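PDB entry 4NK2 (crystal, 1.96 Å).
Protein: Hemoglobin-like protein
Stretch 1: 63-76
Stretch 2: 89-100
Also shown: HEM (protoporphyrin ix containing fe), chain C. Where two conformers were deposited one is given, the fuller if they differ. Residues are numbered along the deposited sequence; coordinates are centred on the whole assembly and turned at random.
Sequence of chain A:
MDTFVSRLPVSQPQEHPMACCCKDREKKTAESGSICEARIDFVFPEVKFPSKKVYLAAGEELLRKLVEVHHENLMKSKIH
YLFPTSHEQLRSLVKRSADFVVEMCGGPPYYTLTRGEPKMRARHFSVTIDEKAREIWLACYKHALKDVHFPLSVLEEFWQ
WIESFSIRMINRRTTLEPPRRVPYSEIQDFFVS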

ATOM      1  N   LEU A  63     -17.594 -13.534  23.137  1.00 31.17           N
ATOM      2  CA  LEU A  63     -16.542 -13.057  22.238  1.00 29.24           C
ATOM      3  C   LEU A  63     -16.307 -14.049  21.109  1.00 29.97           C
ATOM      4  O   LEU A  63     -16.053 -13.653  19.964  1.00 30.41           O
ATOM      5  CB  LEU A  63     -15.250 -12.768  23.011  1.00 28.47           C
ATOM      6  CG  LEU A  63     -15.348 -11.569  23.967  1.00 30.39           C
ATOM      7  CD1 LEU A  63     -14.138 -11.484  24.882  1.00 28.53           C
ATOM      8  CD2 LEU A  63     -15.489 -10.284  23.160  1.00 29.31           C
ATOM      9  N   ARG A  64     -16.395 -15.341  21.394  1.00 31.05           N
ATOM     10  CA  ARG A  64     -16.169 -16.301  20.312  1.00 30.33           C
ATOM     11  C   ARG A  64     -17.352 -16.280  19.337  1.00 29.95           C
ATOM     12  O   ARG A  64     -17.184 -16.443  18.124  1.00 29.95           O
ATOM     13  CB  ARG A  64     -15.905 -17.715  20.858  1.00 33.18           C
ATOM     14  CG  ARG A  64     -14.676 -17.810  21.772  1.00 29.74           C
ATOM     15  CD  ARG A  64     -14.266 -19.253  22.056  1.00 33.18           C
ATOM     16  NE  ARG A  64     -12.993 -19.284  22.772  1.00 37.60           N
ATOM     17  CZ  ARG A  64     -11.802 -19.276  22.176  1.00 31.47           C
ATOM     18  NH1 ARG A  64     -11.714 -19.250  20.849  1.00 31.92           N
ATOM     19  NH2 ARG A  64     -10.692 -19.281  22.905  1.00 32.08           N
ATOM     20  N   LYS A  65     -18.552 -16.049  19.864  1.00 33.30           N
ATOM     21  CA  LYS A  65     -19.735 -16.005  19.010  1.00 32.52           C
ATOM     22  C   LYS A  65     -19.712 -14.761  18.140  1.00 26.63           C
ATOM     23  O   LYS A  65     -20.089 -14.805  16.962  1.00 31.09           O
ATOM     24  CB  LYS A  65     -21.014 -16.028  19.843  1.00 30.22           C
ATOM     25  CG  LYS A  65     -22.284 -15.984  18.999  1.00 31.25           C
ATOM     26  CD  LYS A  65     -23.546 -15.922  19.898  1.00 39.44           C
ATOM     27  CE  LYS A  65     -24.790 -15.812  19.035  1.00 44.65           C
ATOM     28  NZ  LYS A  65     -26.038 -16.007  19.817  1.00 46.59           N
ATOM     29  N   LEU A  66     -19.258 -13.650  18.719  1.00 25.39           N
ATOM     30  CA  LEU A  66     -19.109 -12.395  17.983  1.00 27.96           C
ATOM     31  C   LEU A  66     -18.222 -12.620  16.770  1.00 27.61           C
ATOM     32  O   LEU A  66     -18.535 -12.190  15.657  1.00 28.32           O
ATOM     33  CB  LEU A  66     -18.470 -11.338  18.889  1.00 23.56           C
ATOM     34  CG  LEU A  66     -17.904 -10.086  18.217  1.00 26.13           C
ATOM     35  CD1 LEU A  66     -18.999  -9.302  17.465  1.00 23.45           C
ATOM     36  CD2 LEU A  66     -17.194  -9.183  19.242  1.00 24.65           C
ATOM     37  N   VAL A  67     -17.093 -13.281  16.994  1.00 27.59           N
ATOM     38  CA  VAL A  67     -16.141 -13.504  15.905  1.00 27.91           C
ATOM     39  C   VAL A  67     -16.761 -14.435  14.875  1.00 29.50           C
ATOM     40  O   VAL A  67     -16.668 -14.201  13.662  1.00 32.12           O
ATOM     41  CB  VAL A  67     -14.838 -14.087  16.442  1.00 27.23           C
ATOM     42  CG1 VAL A  67     -13.925 -14.535  15.290  1.00 25.40           C
ATOM     43  CG2 VAL A  67     -14.129 -13.035  17.313  1.00 26.30           C
ATOM     44  N   GLU A  68     -17.412 -15.488  15.357  1.00 29.77           N
ATOM     45  CA  GLU A  68     -18.110 -16.413  14.465  1.00 32.74           C
ATOM     46  C   GLU A  68     -19.120 -15.662  13.604  1.00 32.21           C
ATOM     47  O   GLU A  68     -19.142 -15.815  12.391  1.00 29.64           O
ATOM     48  CB  GLU A  68     -18.805 -17.510  15.283  1.00 32.22           C
ATOM     49  CG  GLU A  68     -19.818 -18.345  14.508  1.00 34.19           C
ATOM     50  CD  GLU A  68     -19.198 -19.182  13.404  1.00 44.22           C
ATOM     51  OE1 GLU A  68     -18.074 -19.706  13.590  1.00 45.40           O
ATOM     52  OE2 GLU A  68     -19.852 -19.337  12.347  1.00 49.04           O
ATOM     53  N   VAL A  69     -19.950 -14.833  14.227  1.00 28.11           N
ATOM     54  CA  VAL A  69     -20.951 -14.086  13.469  1.00 27.43           C
ATOM     55  C   VAL A  69     -20.295 -13.090  12.511  1.00 29.24           C
ATOM     56  O   VAL A  69     -20.751 -12.908  11.375  1.00 28.16           O
ATOM     57  CB  VAL A  69     -21.951 -13.378  14.419  1.00 29.28           C
ATOM     58  CG1 VAL A  69     -22.822 -12.385  13.657  1.00 30.34           C
ATOM     59  CG2 VAL A  69     -22.814 -14.419  15.139  1.00 30.22           C
ATOM     60  N   HIS A  70     -19.218 -12.445  12.949  1.00 28.82           N
ATOM     61  CA  HIS A  70     -18.548 -11.485  12.068  1.00 27.10           C
ATOM     62  C   HIS A  70     -18.131 -12.227  10.804  1.00 31.29           C
ATOM     63  O   HIS A  70     -18.262 -11.723   9.688  1.00 27.04           O
ATOM     64  CB  HIS A  70     -17.325 -10.856  12.760  1.00 28.57           C
ATOM     65  CG  HIS A  70     -16.525  -9.941  11.875  1.00 32.62           C
ATOM     66  ND1 HIS A  70     -15.162 -10.071  11.709  1.00 33.40           N
ATOM     67  CD2 HIS A  70     -16.895  -8.879  11.116  1.00 30.75           C
ATOM     68  CE1 HIS A  70     -14.727  -9.135  10.880  1.00 34.38           C
ATOM     69  NE2 HIS A  70     -15.761  -8.398  10.509  1.00 29.63           N
ATOM     70  N   HIS A  71     -17.609 -13.423  11.000  1.00 31.88           N
ATOM     71  CA  HIS A  71     -17.189 -14.200   9.796  0.58 34.48           C
ATOM     72  C   HIS A  71     -18.347 -14.653   8.953  1.00 31.96           C
ATOM     73  O   HIS A  71     -18.204 -14.578   7.759  0.88 34.29           O
ATOM     74  CB  HIS A  71     -16.278 -15.358  10.217  0.58 35.81           C
ATOM     75  CG  HIS A  71     -14.845 -14.950  10.386  0.58 38.80           C
ATOM     76  ND1 HIS A  71     -13.949 -14.962   9.342  0.58 40.09           N
ATOM     77  CD2 HIS A  71     -14.165 -14.489  11.462  0.58 38.07           C
ATOM     78  CE1 HIS A  71     -12.772 -14.542   9.768  0.58 40.77           C
ATOM     79  NE2 HIS A  71     -12.875 -14.244  11.051  0.58 35.42           N
ATOM     80  N   GLU A  72     -19.494 -14.975   9.517  1.00 33.90           N
ATOM     81  CA  GLU A  72     -20.678 -15.283   8.710  1.00 32.80           C
ATOM     82  C   GLU A  72     -21.032 -14.073   7.840  1.00 33.49           C
ATOM     83  O   GLU A  72     -21.334 -14.215   6.648  1.00 36.26           O
ATOM     84  CB  GLU A  72     -21.852 -15.708   9.599  1.00 33.04           C
ATOM     85  CG  GLU A  72     -21.611 -17.047  10.283  1.00 35.75           C
ATOM     86  CD  GLU A  72     -22.613 -17.341  11.373  1.00 40.03           C
ATOM     87  OE1 GLU A  72     -23.605 -16.592  11.494  1.00 45.20           O
ATOM     88  OE2 GLU A  72     -22.405 -18.319  12.116  1.00 44.38           O
ATOM     89  N   ASN A  73     -20.975 -12.877   8.426  1.00 32.82           N
ATOM     90  CA  ASN A  73     -21.243 -11.649   7.682  1.00 30.93           C
ATOM     91  C   ASN A  73     -20.222 -11.462   6.551  1.00 36.42           C
ATOM     92  O   ASN A  73     -20.578 -11.143   5.421  1.00 34.58           O
ATOM     93  CB  ASN A  73     -21.237 -10.431   8.624  1.00 31.71           C
ATOM     94  CG  ASN A  73     -22.431 -10.424   9.587  1.00 36.12           C
ATOM     95  OD1 ASN A  73     -23.395 -11.169   9.390  1.00 31.05           O
ATOM     96  ND2 ASN A  73     -22.368  -9.584  10.629  1.00 29.96           N
ATOM     97  N   LEU A  74     -18.946 -11.654   6.869  1.00 30.17           N
ATOM     98  CA  LEU A  74     -17.892 -11.540   5.863  1.00 34.58           C
ATOM     99  C   LEU A  74     -18.118 -12.463   4.658  1.00 35.35           C
ATOM    100  O   LEU A  74     -17.856 -12.063   3.518  1.00 37.94           O
ATOM    101  CB  LEU A  74     -16.524 -11.819   6.489  1.00 35.45           C
ATOM    102  CG  LEU A  74     -15.926 -10.707   7.343  1.00 34.11           C
ATOM    103  CD1 LEU A  74     -14.679 -11.220   8.043  1.00 35.65           C
ATOM    104  CD2 LEU A  74     -15.593  -9.487   6.480  1.00 32.09           C
ATOM    105  N   MET A  75     -18.617 -13.669   4.888  1.00 33.99           N
ATOM    106  CA  MET A  75     -18.837 -14.607   3.798  1.00 41.21           C
ATOM    107  C   MET A  75     -19.986 -14.165   2.898  1.00 44.22           C
ATOM    108  O   MET A  75     -20.057 -14.555   1.752  1.00 43.10           O
ATOM    109  CB  MET A  75     -19.074 -16.031   4.309  1.00 38.55           C
ATOM    110  CG  MET A  75     -17.914 -16.700   5.041  1.00 36.27           C
ATOM    111  SD  MET A  75     -16.310 -16.772   4.220  1.00 55.22           S
ATOM    112  CE  MET A  75     -16.675 -17.708   2.767  1.00 48.53           C
ATOM    113  N   LYS A  76     -20.871 -13.335   3.417  1.00 34.57           N
ATOM    114  CA  LYS A  76     -21.992 -12.840   2.651  1.00 39.31           C
ATOM    115  C   LYS A  76     -21.713 -11.485   2.042  1.00 37.52           C
ATOM    116  O   LYS A  76     -22.583 -10.893   1.436  1.00 40.25           O
ATOM    117  CB  LYS A  76     -23.226 -12.731   3.544  1.00 43.49           C
ATOM    118  CG  LYS A  76     -23.894 -14.042   3.820  1.00 48.63           C
ATOM    119  CD  LYS A  76     -24.545 -14.047   5.166  1.00 56.91           C
ATOM    120  CE  LYS A  76     -25.072 -12.675   5.522  1.00 59.66           C
ATOM    121  NZ  LYS A  76     -26.020 -12.736   6.659  1.00 68.91           N
ATOM    122  N   GLN A  89     -10.051 -25.108   6.629  1.00 37.06           N
ATOM    123  CA  GLN A  89      -9.331 -23.835   6.660  1.00 37.50           C
ATOM    124  C   GLN A  89     -10.189 -22.738   7.296  1.00 35.73           C
ATOM    125  O   GLN A  89      -9.685 -21.911   8.053  1.00 37.28           O
ATOM    126  CB  GLN A  89      -8.912 -23.404   5.253  1.00 36.00           C
ATOM    127  CG  GLN A  89      -7.740 -24.205   4.689  1.00 40.03           C
ATOM    128  CD  GLN A  89      -7.313 -23.729   3.304  1.00 43.47           C
ATOM    129  OE1 GLN A  89      -8.124 -23.218   2.524  1.00 40.10           O
ATOM    130  NE2 GLN A  89      -6.033 -23.905   2.995  1.00 41.04           N
ATOM    131  N   LEU A  90     -11.471 -22.727   6.994  1.00 35.29           N
ATOM    132  CA  LEU A  90     -12.349 -21.729   7.560  1.00 39.45           C
ATOM    133  C   LEU A  90     -12.399 -21.852   9.078  1.00 38.12           C
ATOM    134  O   LEU A  90     -12.258 -20.873   9.770  1.00 38.76           O
ATOM    135  CB  LEU A  90     -13.746 -21.830   6.963  1.00 44.23           C
ATOM    136  CG  LEU A  90     -14.736 -20.758   7.407  1.00 48.19           C
ATOM    137  CD1 LEU A  90     -14.292 -19.423   6.913  1.00 45.08           C
ATOM    138  CD2 LEU A  90     -16.122 -21.074   6.890  1.00 54.00           C
ATOM    139  N   ARG A  91     -12.593 -23.062   9.581  1.00 37.60           N
ATOM    140  CA  ARG A  91     -12.596 -23.293  11.037  1.00 38.06           C
ATOM    141  C   ARG A  91     -11.286 -22.842  11.677  1.00 39.24           C
ATOM    142  O   ARG A  91     -11.282 -22.178  12.718  1.00 41.00           O
ATOM    143  CB  ARG A  91     -12.818 -24.775  11.367  1.00 44.46           C
ATOM    144  CG  ARG A  91     -14.183 -25.326  10.970  1.00 48.56           C
ATOM    145  CD  ARG A  91     -14.448 -26.702  11.595  1.00 53.40           C
ATOM    146  NE  ARG A  91     -13.482 -27.728  11.190  1.00 48.77           N
ATOM    147  CZ  ARG A  91     -13.605 -28.503  10.111  1.00 50.59           C
ATOM    148  NH1 ARG A  91     -14.643 -28.366   9.293  1.00 52.73           N
ATOM    149  NH2 ARG A  91     -12.682 -29.418   9.843  1.00 54.49           N
ATOM    150  N   SER A  92     -10.170 -23.219  11.069  1.00 36.97           N
ATOM    151  CA  SER A  92      -8.863 -22.821  11.576  1.00 39.14           C
ATOM    152  C   SER A  92      -8.779 -21.313  11.758  1.00 33.85           C
ATOM    153  O   SER A  92      -8.410 -20.835  12.828  1.00 38.93           O
ATOM    154  CB  SER A  92      -7.757 -23.290  10.624  1.00 37.84           C
ATOM    155  OG  SER A  92      -7.848 -24.687  10.436  1.00 48.50           O
ATOM    156  N   LEU A  93      -9.123 -20.558  10.719  1.00 34.87           N
ATOM    157  CA  LEU A  93      -9.011 -19.100  10.792  1.00 39.05           C
ATOM    158  C   LEU A  93      -9.988 -18.477  11.793  1.00 36.52           C
ATOM    159  O   LEU A  93      -9.623 -17.560  12.521  1.00 36.40           O
ATOM    160  CB  LEU A  93      -9.163 -18.464   9.404  1.00 39.99           C
ATOM    161  CG  LEU A  93      -8.083 -18.852   8.388  1.00 48.43           C
ATOM    162  CD1 LEU A  93      -8.298 -18.181   7.036  1.00 50.00           C
ATOM    163  CD2 LEU A  93      -6.698 -18.521   8.915  1.00 51.34           C
ATOM    164  N   VAL A  94     -11.229 -18.955  11.832  1.00 34.31           N
ATOM    165  CA  VAL A  94     -12.178 -18.429  12.808  1.00 36.17           C
ATOM    166  C   VAL A  94     -11.657 -18.640  14.225  1.00 35.18           C
ATOM    167  O   VAL A  94     -11.810 -17.768  15.088  1.00 32.82           O
ATOM    168  CB  VAL A  94     -13.580 -19.044  12.662  1.00 32.20           C
ATOM    169  CG1 VAL A  94     -14.479 -18.604  13.840  1.00 35.93           C
ATOM    170  CG2 VAL A  94     -14.212 -18.618  11.335  1.00 33.94           C
ATOM    171  N   LYS A  95     -11.048 -19.791  14.471  1.00 37.04           N
ATOM    172  CA  LYS A  95     -10.456 -20.097  15.763  1.00 35.41           C
ATOM    173  C   LYS A  95      -9.332 -19.159  16.150  1.00 33.57           C
ATOM    174  O   LYS A  95      -9.300 -18.678  17.256  1.00 33.91           O
ATOM    175  CB  LYS A  95      -9.943 -21.529  15.798  1.00 42.76           C
ATOM    176  CG  LYS A  95      -9.881 -22.111  17.189  1.00 45.98           C
ATOM    177  CD  LYS A  95      -8.673 -22.972  17.373  1.00 48.95           C
ATOM    178  CE  LYS A  95      -8.476 -23.297  18.836  1.00 62.45           C
ATOM    179  NZ  LYS A  95      -7.189 -22.777  19.360  1.00 51.40           N
ATOM    180  N   ARG A  96      -8.404 -18.928  15.236  1.00 30.02           N
ATOM    181  CA  ARG A  96      -7.301 -17.994  15.458  1.00 30.78           C
ATOM    182  C   ARG A  96      -7.815 -16.594  15.773  1.00 28.94           C
ATOM    183  O   ARG A  96      -7.323 -15.944  16.690  1.00 28.99           O
ATOM    184  CB  ARG A  96      -6.401 -17.912  14.217  1.00 30.56           C
ATOM    185  CG  ARG A  96      -5.679 -19.212  13.874  1.00 28.76           C
ATOM    186  CD  ARG A  96      -4.925 -19.079  12.566  1.00 33.28           C
ATOM    187  NE  ARG A  96      -4.494 -20.386  12.093  1.00 37.44           N
ATOM    188  CZ  ARG A  96      -3.785 -20.581  10.985  1.00 39.82           C
ATOM    189  NH1 ARG A  96      -3.425 -19.546  10.239  1.00 34.91           N
ATOM    190  NH2 ARG A  96      -3.433 -21.806  10.634  1.00 42.59           N
ATOM    191  N   SER A  97      -8.779 -16.106  14.996  1.00 28.49           N
ATOM    192  CA  SER A  97      -9.314 -14.770  15.251  1.00 30.12           C
ATOM    193  C   SER A  97     -10.004 -14.700  16.595  1.00 28.92           C
ATOM    194  O   SER A  97      -9.905 -13.690  17.307  1.00 30.30           O
ATOM    195  CB  SER A  97     -10.310 -14.357  14.165  1.00 31.76           C
ATOM    196  OG  SER A  97      -9.638 -14.094  12.953  1.00 38.04           O
ATOM    197  N   ALA A  98     -10.717 -15.766  16.951  1.00 30.51           N
ATOM    198  CA  ALA A  98     -11.465 -15.747  18.207  1.00 30.62           C
ATOM    199  C   ALA A  98     -10.477 -15.806  19.375  1.00 35.23           C
ATOM    200  O   ALA A  98     -10.629 -15.066  20.372  1.00 29.92           O
ATOM    201  CB  ALA A  98     -12.467 -16.879  18.258  1.00 28.68           C
ATOM    202  N   ASP A  99      -9.457 -16.665  19.254  1.00 27.71           N
ATOM    203  CA  ASP A  99      -8.389 -16.684  20.261  1.00 30.02           C
ATOM    204  C   ASP A  99      -7.754 -15.306  20.407  1.00 30.22           C
ATOM    205  O   ASP A  99      -7.505 -14.852  21.519  1.00 31.89           O
ATOM    206  CB  ASP A  99      -7.286 -17.693  19.913  1.00 30.24           C
ATOM    207  CG  ASP A  99      -7.733 -19.141  20.050  1.00 35.88           C
ATOM    208  OD1 ASP A  99      -8.778 -19.407  20.687  1.00 33.99           O
ATOM    209  OD2 ASP A  99      -7.016 -20.017  19.516  1.00 35.83           O
ATOM    210  N   PHE A 100      -7.474 -14.645  19.289  1.00 27.23           N
ATOM    211  CA  PHE A 100      -6.877 -13.308  19.343  1.00 26.76           C
ATOM    212  C   PHE A 100      -7.799 -12.305  20.061  1.00 28.51           C
ATOM    213  O   PHE A 100      -7.372 -11.552  20.938  1.00 27.78           O
ATOM    214  CB  PHE A 100      -6.558 -12.813  17.925  1.00 27.39           C
ATOM    215  CG  PHE A 100      -5.880 -11.466  17.883  1.00 27.46           C
ATOM    216  CD1 PHE A 100      -4.547 -11.328  18.257  1.00 29.05           C
ATOM    217  CD2 PHE A 100      -6.570 -10.342  17.455  1.00 31.89           C
ATOM    218  CE1 PHE A 100      -3.917 -10.085  18.224  1.00 28.44           C
ATOM    219  CE2 PHE A 100      -5.954  -9.093  17.428  1.00 27.42           C
ATOM    220  CZ  PHE A 100      -4.618  -8.968  17.806  1.00 29.57           C
TER
HETATM  221  CHA HEM C 700      -6.383 -13.406   9.344  1.00 33.61           C
HETATM  222  CHB HEM C 700      -8.888 -10.466   6.435  1.00 31.63           C
HETATM  223  CHC HEM C 700      -8.378  -6.867   9.688  1.00 29.15           C
HETATM  224  CHD HEM C 700      -7.577 -10.381  12.972  1.00 31.96           C
HETATM  225  C1A HEM C 700      -7.017 -12.925   8.226  1.00 35.75           C
HETATM  226  C2A HEM C 700      -7.122 -13.578   6.923  1.00 31.36           C
HETATM  227  C3A HEM C 700      -7.824 -12.743   6.129  1.00 34.76           C
HETATM  228  C4A HEM C 700      -8.172 -11.552   6.893  1.00 33.80           C
HETATM  229  CMA HEM C 700      -8.235 -12.958   4.655  1.00 33.45           C
HETATM  230  CAA HEM C 700      -6.521 -14.965   6.550  1.00 36.72           C
HETATM  231  CBA HEM C 700      -5.159 -14.707   5.873  1.00 39.48           C
HETATM  232  CGA HEM C 700      -4.365 -15.943   5.458  1.00 43.92           C
HETATM  233  O1A HEM C 700      -3.829 -15.962   4.313  1.00 45.26           O
HETATM  234  O2A HEM C 700      -4.233 -16.920   6.245  1.00 46.75           O
HETATM  235  C1B HEM C 700      -8.900  -9.196   6.991  1.00 33.86           C
HETATM  236  C2B HEM C 700      -9.319  -7.959   6.350  1.00 31.07           C
HETATM  237  C3B HEM C 700      -9.178  -6.964   7.246  1.00 32.51           C
HETATM  238  C4B HEM C 700      -8.668  -7.522   8.494  1.00 31.77           C
HETATM  239  CMB HEM C 700      -9.853  -7.799   4.912  1.00 28.24           C
HETATM  240  CAB HEM C 700      -9.511  -5.487   6.965  1.00 29.08           C
HETATM  241  CBB HEM C 700      -9.058  -4.538   7.794  1.00 32.62           C
HETATM  242  C1C HEM C 700      -8.163  -7.502  10.898  1.00 27.99           C
HETATM  243  C2C HEM C 700      -8.106  -6.901  12.224  1.00 30.36           C
HETATM  244  C3C HEM C 700      -7.875  -7.881  13.120  1.00 32.92           C
HETATM  245  C4C HEM C 700      -7.791  -9.140  12.404  1.00 31.62           C
HETATM  246  CMC HEM C 700      -8.256  -5.395  12.531  1.00 27.09           C
HETATM  247  CAC HEM C 700      -7.744  -7.760  14.657  1.00 35.17           C
HETATM  248  CBC HEM C 700      -8.221  -6.696  15.319  1.00 38.77           C
HETATM  249  C1D HEM C 700      -7.058 -11.483  12.334  1.00 30.51           C
HETATM  250  C2D HEM C 700      -6.367 -12.601  12.960  1.00 29.49           C
HETATM  251  C3D HEM C 700      -6.013 -13.540  11.817  1.00 33.40           C
HETATM  252  C4D HEM C 700      -6.506 -12.902  10.617  1.00 33.42           C
HETATM  253  CMD HEM C 700      -6.060 -12.836  14.460  1.00 29.08           C
HETATM  254  CAD HEM C 700      -5.246 -14.876  11.927  1.00 33.14           C
HETATM  255  CBD HEM C 700      -3.754 -14.531  11.963  1.00 31.59           C
HETATM  256  CGD HEM C 700      -2.990 -15.831  12.068  1.00 36.24           C
HETATM  257  O1D HEM C 700      -2.946 -16.577  11.061  1.00 37.48           O
HETATM  258  O2D HEM C 700      -2.441 -16.124  13.164  1.00 33.73           O
HETATM  259  NA  HEM C 700      -7.667 -11.707   8.167  1.00 31.18           N
HETATM  260  NB  HEM C 700      -8.520  -8.877   8.287  1.00 27.97           N
HETATM  261  NC  HEM C 700      -7.971  -8.867  11.067  1.00 31.53           N
HETATM  262  ND  HEM C 700      -7.115 -11.702  10.967  1.00 31.06           N
HETATM  263 FE   HEM C 700      -7.737 -10.241   9.613  1.00 30.91          FE

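Two helices that cross obliquely can combine a small residue at the close approach with long side chains that reach past it, and apolar packing along the rest of the contact. The helices of stretches 63-76 and 89-100 of this hemoglobin-like protein are a compact example. The helix axes run at 136° to each other and approach to 8.9 Å; the two stretches bury 492 Å², both sides summed.

The charged contact lies where the backbones are nearest, with the CA atoms of Arg64 and Ala98 5.2 Å apart. Arg64 leaves its helix sideways, but its extended chain (m, t, t at chi1 to chi3) carries the guanidinium across to Asp99. NH1 and NH2 of Arg64 each donate a hydrogen bond to OD1 of Asp99, both at 2.9 Å, making a forked salt bridge in which one carboxylate oxygen receives two donors. The other oxygen is engaged within its own helix: Lys95 NZ forms a salt bridge with Asp99 OD2 at 2.8 Å. Asp99 is thus a buried acid with a basic partner at each oxygen, although its CA-to-CB bond points away from the first helix. Ala98 suits the close approach, since its methyl carbon CB lies just 3.6 Å from Arg64 NH1, and the carbonyl oxygen of Ala98 sits over one face of the guanidinium.

The apolar contacts continue along the first helix. Val67 points toward its partner and is buried; its CG1 packs 3.8 Å from Ser97 CB, 4.1 Å from Ala98 CB and 4.4 Å from Val94 CG1. A short branched side chain fills this space while Ala98 and Ser97 keep the opposing surface low. Farther on, Met75 SD meets Leu90 CD1 at 4.3 Å, a peripheral contact in which Leu90, directed sideways at its CB, brings its end nearer to the unbranched thioether of Met75.

Between these apolar pairs lies an aromatic contact. Val94 CG2 sits over the face of the His71 imidazole, 4.1 Å from the ring centroid and 22° off the ring normal, a CH-pi arrangement. The ring edge is left to a polar neighbour, with His71 NE2 3.8 Å from Ser97 OG. Glu68 also borders Val94, its OE1 3.8 Å from Val94 CG1, so this valine is flanked by aliphatic, aromatic and acidic groups.

The second helix also faces the heme, where Arg96 NH1 donates a hydrogen bond to HEM O1D at 3.1 Å.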